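Side-chain contacts in putative carbohydrate-active enzyme (Uncultured organism, PDB 5WH8), which probably hydrolyses O-glycosidic bonds of cellulose, as a secreted cellulase of glycoside hydrolase family 5, of which this chain is the catalytic barrel portion: residues A[187-192]-A[213-218]; A[222-227]-A[262-267]; A[85-90]-A[129-134]. One frame throughout, in Å; residues are numbered along the deposited sequence.

How the interactions relate
All three contacts belong to one eight-stranded TIM barrel, but to different parts of it. Interaction 3 is a buried contact between neighbouring outer helices, made of methyl groups, one amide and a tyrosine ring. Interaction 1, a surface contact, joins two loops that leave the barrel strands, and its polar groups meet without bonding. Interaction 2 is partly buried and combines a two-nitrogen arginine grip with aliphatic packing. Interactions 1 and 2 share helix 217-228 and touch: Lys222 NZ forms salt bridges to Asp190 OD1 and Asp192 OD1, each 2.8 Å. Interaction 3 lies across the chain's centre, its own centre about 31 Å from those of the other two.

Interaction 1: A[187-192]-A[213-218]; sequences WSQDVD and GTHTQY. With EDO (1,2-ethanediol), chain N.
Gln189 and His215 meet at the surface, each reaching out of a loop that follows a barrel strand: the fifth, 180-182, on the glutamine side, the sixth, 204-211, on the histidine side. Both loops lie at the C-terminal end of the TIM-barrel strands, the end that carries the active site in this fold. Along 213-218, Thr214 comes first and acts within its own segment: its CG2 methyl lies 3.5 Å above one face of the His215 ring, while its OG1 is bonded to Ala243 N. His215 then carries the contact. Its ND1 is bonded to the backbone N of Tyr211, which holds the imidazole back against its own loop and fixes its rotation. The amide comes obliquely to the other ring nitrogen, Gln189 NE2 lying 3.3 Å from His215 NE2 at an angle too poor for a hydrogen bond. Gln189 gets there because CG sits beside the backbone N (chi1 -67°) and the chain runs extended beyond it, so the amide arrives roughly at right angles to the histidine side chain with its plane turned 62° from the ring. Thr216 follows, just before helix 217-228, and its backbone N gives a fairly straight bond of 3.0 Å to O1 of the ethanediol of chain N (163° at the hydrogen). That diol, probably from the crystallisation liquor, puts its C2 in the plane of the His215 ring, 3.6 Å from CD2. Tyr218, in the first turn of the helix, flanks the same molecule. A backbone N-H can only donate, so ND1 accepts and, if the ring is neutral, NE2 probably bears the proton. Two separate things deny the pair a bond, its angle and, as modelled, probably a donor meeting a donor, leaving van der Waals contact.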
# COMPACT_ATOMS: atom_id res chain seq x y z
N TRP A 187 1.05 5.29 14.22
CA TRP A 187 1.21 4.18 13.28
C TRP A 187 0.00 4.06 12.36
O TRP A 187 -0.52 2.96 12.12
CB TRP A 187 1.47 2.85 14.01
CG TRP A 187 2.76 2.82 14.82
CD1 TRP A 187 4.02 2.55 14.36
CD2 TRP A 187 2.90 3.09 16.22
NE1 TRP A 187 4.93 2.62 15.39
CE2 TRP A 187 4.27 2.94 16.54
CE3 TRP A 187 2.00 3.41 17.24
CZ2 TRP A 187 4.76 3.13 17.82
CZ3 TRP A 187 2.50 3.60 18.52
CH2 TRP A 187 3.86 3.44 18.80
N SER A 188 -0.38 5.21 11.81
CA SER A 188 -1.53 5.34 10.90
C SER A 188 -2.81 4.77 11.52
O SER A 188 -3.58 4.02 10.88
CB SER A 188 -1.23 4.73 9.52
OG SER A 188 -0.34 5.59 8.84
N GLN A 189 -3.07 5.20 12.76
CA GLN A 189 -4.35 4.96 13.43
C GLN A 189 -5.23 6.20 13.49
O GLN A 189 -6.46 6.08 13.44
CB GLN A 189 -4.13 4.43 14.85
CG GLN A 189 -3.51 3.02 14.86
CD GLN A 189 -3.03 2.58 16.23
OE1 GLN A 189 -3.50 3.06 17.26
NE2 GLN A 189 -2.06 1.68 16.25
N ASP A 190 -4.62 7.38 13.61
CA ASP A 190 -5.37 8.59 14.01
C ASP A 190 -6.01 9.32 12.80
O ASP A 190 -5.86 10.54 12.61
CB ASP A 190 -4.46 9.53 14.82
CG ASP A 190 -4.07 8.95 16.18
OD1 ASP A 190 -4.69 7.97 16.67
OD2 ASP A 190 -3.10 9.46 16.78
N VAL A 191 -6.74 8.57 12.00
CA VAL A 191 -7.46 9.14 10.88
C VAL A 191 -8.53 10.11 11.37
O VAL A 191 -8.85 11.07 10.66
CB VAL A 191 -8.08 8.00 9.99
CG1 VAL A 191 -6.96 7.25 9.28
CG2 VAL A 191 -8.93 7.03 10.80
N ASP A 192 -9.08 9.87 12.56
CA ASP A 192 -10.09 10.77 13.13
C ASP A 192 -9.51 12.13 13.48
O ASP A 192 -10.23 13.13 13.43
CB ASP A 192 -10.75 10.15 14.36
CG ASP A 192 -9.76 9.72 15.43
OD1 ASP A 192 -8.74 9.09 15.12
OD2 ASP A 192 -10.04 9.98 16.63
N GLY A 213 -4.75 -9.11 15.80
CA GLY A 213 -4.45 -9.54 17.15
C GLY A 213 -4.30 -8.41 18.16
O GLY A 213 -4.14 -8.66 19.37
N THR A 214 -4.42 -7.16 17.68
CA THR A 214 -4.13 -5.99 18.48
C THR A 214 -5.27 -4.97 18.44
O THR A 214 -5.65 -4.41 19.47
CB THR A 214 -2.83 -5.32 17.98
OG1 THR A 214 -1.76 -6.30 18.03
CG2 THR A 214 -2.44 -4.13 18.82
N HIS A 215 -5.80 -4.71 17.24
CA HIS A 215 -6.76 -3.61 17.05
C HIS A 215 -8.15 -4.17 16.77
O HIS A 215 -8.32 -5.07 15.97
CB HIS A 215 -6.32 -2.71 15.90
CG HIS A 215 -4.89 -2.28 16.01
ND1 HIS A 215 -3.90 -2.75 15.17
CD2 HIS A 215 -4.28 -1.47 16.89
CE1 HIS A 215 -2.74 -2.24 15.53
NE2 HIS A 215 -2.95 -1.44 16.57
N THR A 216 -9.14 -3.61 17.45
CA THR A 216 -10.50 -4.11 17.32
C THR A 216 -11.48 -2.91 17.21
O THR A 216 -11.22 -1.99 16.44
CB THR A 216 -10.83 -5.08 18.48
OG1 THR A 216 -12.17 -5.55 18.36
CG2 THR A 216 -10.62 -4.44 19.82
N GLN A 217 -12.58 -2.94 17.96
CA GLN A 217 -13.64 -1.95 17.79
C GLN A 217 -13.18 -0.50 17.88
O GLN A 217 -13.61 0.34 17.09
CB GLN A 217 -14.74 -2.13 18.84
CG GLN A 217 -15.91 -1.13 18.64
CD GLN A 217 -16.93 -1.17 19.76
OE1 GLN A 217 -17.24 -2.24 20.28
NE2 GLN A 217 -17.44 0.01 20.14
N TYR A 218 -12.34 -0.19 18.86
CA TYR A 218 -11.89 1.19 19.07
C TYR A 218 -11.33 1.80 17.78
O TYR A 218 -11.63 2.96 17.43
CB TYR A 218 -10.82 1.26 20.18
CG TYR A 218 -10.20 2.63 20.51
CD1 TYR A 218 -10.90 3.83 20.34
CD2 TYR A 218 -8.90 2.71 21.01
CE1 TYR A 218 -10.30 5.06 20.68
CE2 TYR A 218 -8.31 3.92 21.34
CZ TYR A 218 -9.01 5.09 21.17
OH TYR A 218 -8.39 6.28 21.51
C1 EDO N . -7.54 -0.37 19.64
O1 EDO N . -8.50 -1.03 18.78
C2 EDO N . -6.52 0.50 18.91
O2 EDO N . -6.90 1.88 18.88

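Interaction 2: A[222-227]-A[262-267]; sequences KAQVAI and DARKIS. With EDO (1,2-ethanediol), chain D; EDO (1,2-ethanediol), chain F.
Two side chains one turn apart on helix 217-228, Gln224 and Ile227, reach the turn that ends helix 251-263, where Arg264 and Ile266 receive them. Ala223, small and buried, packs on Leu233 and Trp260. Gln224 makes the polar half. Its chain leaves with CG opposite the backbone N and bends at chi2 (66°), which swings the amide oxygen over to the arginine. Arg264 grips that one oxygen side-on with two nitrogens: NE is 2.9 Å from Gln224 OE1 in a fairly straight bond lying in the carbonyl plane, whereas the NH2 bond is longer and more bent, 3.2 Å to Gln224 OE1, and comes from above that plane, 37° out of it. The oxygen lies close to the guanidinium plane, although the amide itself is turned 64° against it. Glutamine suits the place because its other end is also used, NE2 bonding to Asn228 OD1. Arg264 is further fixed by Trp260, through a bond from NH1 to its carbonyl oxygen and a cation-pi contact with its ring. Ile227 follows with the apolar half. Its CD1 touches the methylene part of the arginine, 3.9 Å from Arg264 CD, the two side chains crossing at about a right angle. The same methyl meets Ile266 tip to tip, CD1 to CD1 at 4.1 Å, and Leu233 and Val235 of the adjoining strand 233-239 lie beneath the pair. Lys265, with positive phi, closes helix 251-263 in a Schellman motif that turns the chain toward strand 268-273. Helix-strand-helix packing of this kind repeats round the TIM barrel, and here the turn leads into its eighth strand.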
# COMPACT_ATOMS: atom_id res chain seq x y z
N LYS A 222 -12.79 4.91 15.44
CA LYS A 222 -11.96 6.03 14.98
C LYS A 222 -12.04 6.21 13.46
O LYS A 222 -12.18 7.32 12.95
CB LYS A 222 -10.49 5.82 15.39
CG LYS A 222 -10.25 6.11 16.87
CD LYS A 222 -8.98 5.45 17.44
CE LYS A 222 -7.67 5.94 16.79
NZ LYS A 222 -7.40 7.39 16.98
N ALA A 223 -11.97 5.10 12.74
CA ALA A 223 -12.06 5.16 11.29
C ALA A 223 -13.43 5.67 10.86
O ALA A 223 -13.54 6.46 9.90
CB ALA A 223 -11.78 3.79 10.67
N GLN A 224 -14.49 5.25 11.57
CA GLN A 224 -15.83 5.71 11.21
C GLN A 224 -15.99 7.21 11.42
O GLN A 224 -16.72 7.87 10.64
CB GLN A 224 -16.92 4.95 11.99
CG GLN A 224 -18.33 5.18 11.45
CD GLN A 224 -18.48 4.60 10.08
OE1 GLN A 224 -18.16 3.43 9.88
NE2 GLN A 224 -18.92 5.41 9.11
N VAL A 225 -15.36 7.77 12.46
CA VAL A 225 -15.35 9.23 12.63
C VAL A 225 -14.76 9.90 11.38
O VAL A 225 -15.32 10.85 10.84
CB VAL A 225 -14.56 9.69 13.90
CG1 VAL A 225 -14.41 11.23 13.93
CG2 VAL A 225 -15.24 9.17 15.17
N ALA A 226 -13.62 9.40 10.89
CA ALA A 226 -13.01 9.96 9.69
C ALA A 226 -13.88 9.85 8.45
O ALA A 226 -13.98 10.80 7.67
CB ALA A 226 -11.65 9.29 9.42
N ILE A 227 -14.50 8.70 8.25
CA ILE A 227 -15.41 8.50 7.14
C ILE A 227 -16.60 9.47 7.23
O ILE A 227 -16.98 10.09 6.23
CB ILE A 227 -15.91 7.05 7.09
CG1 ILE A 227 -14.75 6.09 6.81
CG2 ILE A 227 -17.04 6.91 6.01
CD1 ILE A 227 -15.10 4.62 7.01
N ASP A 262 -15.43 -4.46 3.57
CA ASP A 262 -16.27 -4.76 2.42
C ASP A 262 -17.51 -3.86 2.39
O ASP A 262 -17.90 -3.39 1.33
CB ASP A 262 -16.70 -6.23 2.40
CG ASP A 262 -15.55 -7.19 2.12
OD1 ASP A 262 -14.45 -6.73 1.73
OD2 ASP A 262 -15.76 -8.42 2.26
N ALA A 263 -18.12 -3.63 3.56
CA ALA A 263 -19.34 -2.83 3.63
C ALA A 263 -19.10 -1.39 3.25
O ALA A 263 -20.02 -0.70 2.78
CB ALA A 263 -19.95 -2.91 5.01
N ARG A 264 -17.86 -0.94 3.44
CA ARG A 264 -17.43 0.42 3.15
C ARG A 264 -16.60 0.54 1.86
O ARG A 264 -16.13 1.63 1.51
CB ARG A 264 -16.65 0.94 4.35
CG ARG A 264 -17.54 1.21 5.55
CD ARG A 264 -16.83 1.18 6.88
NE ARG A 264 -17.81 1.30 7.96
CZ ARG A 264 -18.60 0.31 8.38
NH1 ARG A 264 -18.53 -0.90 7.85
NH2 ARG A 264 -19.47 0.54 9.36
N LYS A 265 -16.44 -0.57 1.15
CA LYS A 265 -15.68 -0.61 -0.09
C LYS A 265 -14.23 -0.09 0.08
O LYS A 265 -13.70 0.60 -0.79
CB LYS A 265 -16.41 0.21 -1.17
CG LYS A 265 -16.19 -0.23 -2.59
CD LYS A 265 -16.88 -1.55 -2.89
CE LYS A 265 -16.98 -1.77 -4.39
NZ LYS A 265 -17.42 -3.15 -4.69
N ILE A 266 -13.61 -0.45 1.20
CA ILE A 266 -12.26 0.01 1.54
C ILE A 266 -11.24 -1.02 1.04
O ILE A 266 -11.35 -2.22 1.35
CB ILE A 266 -12.13 0.23 3.06
CG1 ILE A 266 -12.95 1.45 3.47
CG2 ILE A 266 -10.67 0.41 3.50
CD1 ILE A 266 -13.08 1.64 4.96
N SER A 267 -10.27 -0.54 0.27
CA SER A 267 -9.20 -1.37 -0.28
C SER A 267 -8.23 -1.82 0.81
O SER A 267 -8.00 -1.08 1.80
CB SER A 267 -8.44 -0.62 -1.38
OG SER A 267 -9.26 -0.34 -2.51
C1 EDO D . -13.34 -10.56 0.45
O1 EDO D . -14.65 -10.01 0.20
C2 EDO D . -12.61 -9.70 1.47
O2 EDO D . -12.52 -8.35 1.00
C1 EDO F . -19.39 -4.18 -7.75
O1 EDO F . -18.38 -3.25 -7.35
C2 EDO F . -18.97 -5.59 -7.34
O2 EDO F . -18.91 -5.68 -5.91

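Interaction 3: A[85-90]-A[129-134]; sequences DYNAYI and WDYMSA. With EDO (1,2-ethanediol), chain J.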
# COMPACT_ATOMS: atom_id res chain seq x y z
N ASP A 85 20.33 4.11 -7.63
CA ASP A 85 20.15 2.72 -8.06
C ASP A 85 18.93 2.06 -7.39
O ASP A 85 18.29 1.20 -7.98
CB ASP A 85 21.38 1.89 -7.76
CG ASP A 85 22.56 2.27 -8.65
OD1 ASP A 85 22.33 2.59 -9.83
OD2 ASP A 85 23.70 2.22 -8.16
N TYR A 86 18.62 2.44 -6.16
CA TYR A 86 17.43 1.95 -5.49
C TYR A 86 16.22 2.45 -6.29
O TYR A 86 15.26 1.70 -6.54
CB TYR A 86 17.42 2.43 -4.02
CG TYR A 86 16.66 1.59 -3.02
CD1 TYR A 86 15.43 1.03 -3.33
CD2 TYR A 86 17.17 1.40 -1.74
CE1 TYR A 86 14.72 0.29 -2.40
CE2 TYR A 86 16.45 0.64 -0.80
CZ TYR A 86 15.23 0.11 -1.14
OH TYR A 86 14.49 -0.64 -0.23
N ASN A 87 16.28 3.71 -6.75
CA ASN A 87 15.24 4.24 -7.65
C ASN A 87 15.05 3.35 -8.89
O ASN A 87 13.93 3.08 -9.32
CB ASN A 87 15.59 5.67 -8.12
CG ASN A 87 15.42 6.73 -7.05
OD1 ASN A 87 15.01 6.44 -5.94
ND2 ASN A 87 15.77 7.98 -7.40
N ALA A 88 16.16 2.90 -9.48
CA ALA A 88 16.09 2.11 -10.70
C ALA A 88 15.45 0.74 -10.44
O ALA A 88 14.66 0.23 -11.25
CB ALA A 88 17.48 1.95 -11.31
N TYR A 89 15.76 0.17 -9.29
CA TYR A 89 15.16 -1.09 -8.85
C TYR A 89 13.64 -0.96 -8.67
O TYR A 89 12.87 -1.85 -9.06
CB TYR A 89 15.82 -1.52 -7.55
CG TYR A 89 15.20 -2.71 -6.85
CD1 TYR A 89 15.53 -4.00 -7.22
CD2 TYR A 89 14.29 -2.53 -5.81
CE1 TYR A 89 14.98 -5.08 -6.58
CE2 TYR A 89 13.73 -3.62 -5.18
CZ TYR A 89 14.08 -4.88 -5.57
OH TYR A 89 13.54 -5.97 -4.94
N ILE A 90 13.23 0.13 -8.02
CA ILE A 90 11.82 0.42 -7.82
C ILE A 90 11.12 0.56 -9.16
O ILE A 90 10.03 0.00 -9.38
CB ILE A 90 11.66 1.70 -6.96
CG1 ILE A 90 12.16 1.45 -5.53
CG2 ILE A 90 10.21 2.17 -6.93
CD1 ILE A 90 12.44 2.71 -4.70
N TRP A 129 10.65 11.84 -4.22
CA TRP A 129 9.32 12.02 -4.74
C TRP A 129 9.32 12.90 -5.99
O TRP A 129 8.48 12.70 -6.87
CB TRP A 129 8.39 12.58 -3.66
CG TRP A 129 7.92 11.47 -2.73
CD1 TRP A 129 8.11 11.37 -1.37
CD2 TRP A 129 7.20 10.28 -3.12
NE1 TRP A 129 7.54 10.21 -0.91
CE2 TRP A 129 6.99 9.52 -1.96
CE3 TRP A 129 6.73 9.79 -4.34
CZ2 TRP A 129 6.28 8.29 -1.98
CZ3 TRP A 129 6.06 8.58 -4.37
CH2 TRP A 129 5.85 7.83 -3.19
N ASP A 130 10.29 13.82 -6.11
CA ASP A 130 10.48 14.59 -7.35
C ASP A 130 10.78 13.63 -8.50
O ASP A 130 10.13 13.68 -9.55
CB ASP A 130 11.63 15.60 -7.15
CG ASP A 130 11.66 16.73 -8.20
OD1 ASP A 130 10.71 16.96 -8.95
OD2 ASP A 130 12.69 17.43 -8.24
N TYR A 131 11.75 12.75 -8.29
CA TYR A 131 12.10 11.76 -9.29
C TYR A 131 10.92 10.84 -9.62
O TYR A 131 10.58 10.65 -10.80
CB TYR A 131 13.29 10.91 -8.86
CG TYR A 131 13.53 9.82 -9.87
CD1 TYR A 131 14.18 10.09 -11.07
CD2 TYR A 131 13.02 8.53 -9.69
CE1 TYR A 131 14.36 9.12 -12.04
CE2 TYR A 131 13.20 7.55 -10.64
CZ TYR A 131 13.87 7.85 -11.82
OH TYR A 131 14.06 6.89 -12.80
N MET A 132 10.28 10.25 -8.61
CA MET A 132 9.28 9.22 -8.90
C MET A 132 8.06 9.78 -9.63
O MET A 132 7.50 9.13 -10.52
CB MET A 132 8.84 8.51 -7.61
CG MET A 132 9.89 7.53 -7.09
SD MET A 132 10.14 6.12 -8.23
CE MET A 132 11.70 5.49 -7.68
N SER A 133 7.64 10.99 -9.26
CA SER A 133 6.48 11.59 -9.88
C SER A 133 6.78 12.03 -11.31
O SER A 133 5.91 11.91 -12.17
CB SER A 133 5.95 12.77 -9.04
OG SER A 133 6.93 13.77 -8.78
N ALA A 134 7.99 12.52 -11.58
CA ALA A 134 8.39 12.82 -12.95
C ALA A 134 8.50 11.54 -13.80
O ALA A 134 8.01 11.48 -14.92
CB ALA A 134 9.71 13.57 -12.97
C1 EDO J . 17.59 8.18 -11.12
O1 EDO J . 17.26 8.29 -9.73
C2 EDO J . 17.26 6.80 -11.67
O2 EDO J . 18.20 5.83 -11.19
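The Tyr131 ring and the Asn87 amide lie nearly parallel, their planes only 9° apart, with the two side chains running antiparallel alongside one another. Asn87 ND2 approaches the ring obliquely, 3.6 Å from Tyr131 CD2. Over the centre of one ring face, 3.7 Å above the plane, sits O1 of the ethanediol of chain J, probably a crystallisation additive, and Met132 CE lies in plane at the ring's edge. These groups join helices 83-100 and 122-135, which follow the second and third strands of the TIM barrel and stand side by side in its outer layer. The short segments run broadly parallel, at 32°, and with their axes 11.4 Å apart the contact is made by side chains reaching across. Asparagine suits this buried spot because OD1 bonds to Tyr75 OH while the flat amide lies along the tyrosine ring. In the crystal, Asn87 ND2 also donates to the ethanediol O1, at 2.8 Å. Tyr131 likewise gives its ring to the contact while its hydroxyl reaches across to helix 83-100, bonded to Asp91 OD2, so that the tyrosine ties the two helices together at their partly exposed margin. Deeper in, the seam becomes apolar. Ile90, which also rests on Ile67 of the barrel wall and on Phe128, presents its branched side chain to Met132, the two crossing at about a right angle. A flexible, unbranched thioether can follow the surface of the facing helix: a bend at chi2 (-66°) carries the sulfur and methyl across to it. There Met132 CE touches both a backbone oxygen and a branch methyl, 3.7 Å from Asn87 O and 3.7 Å from Ile90 CG2.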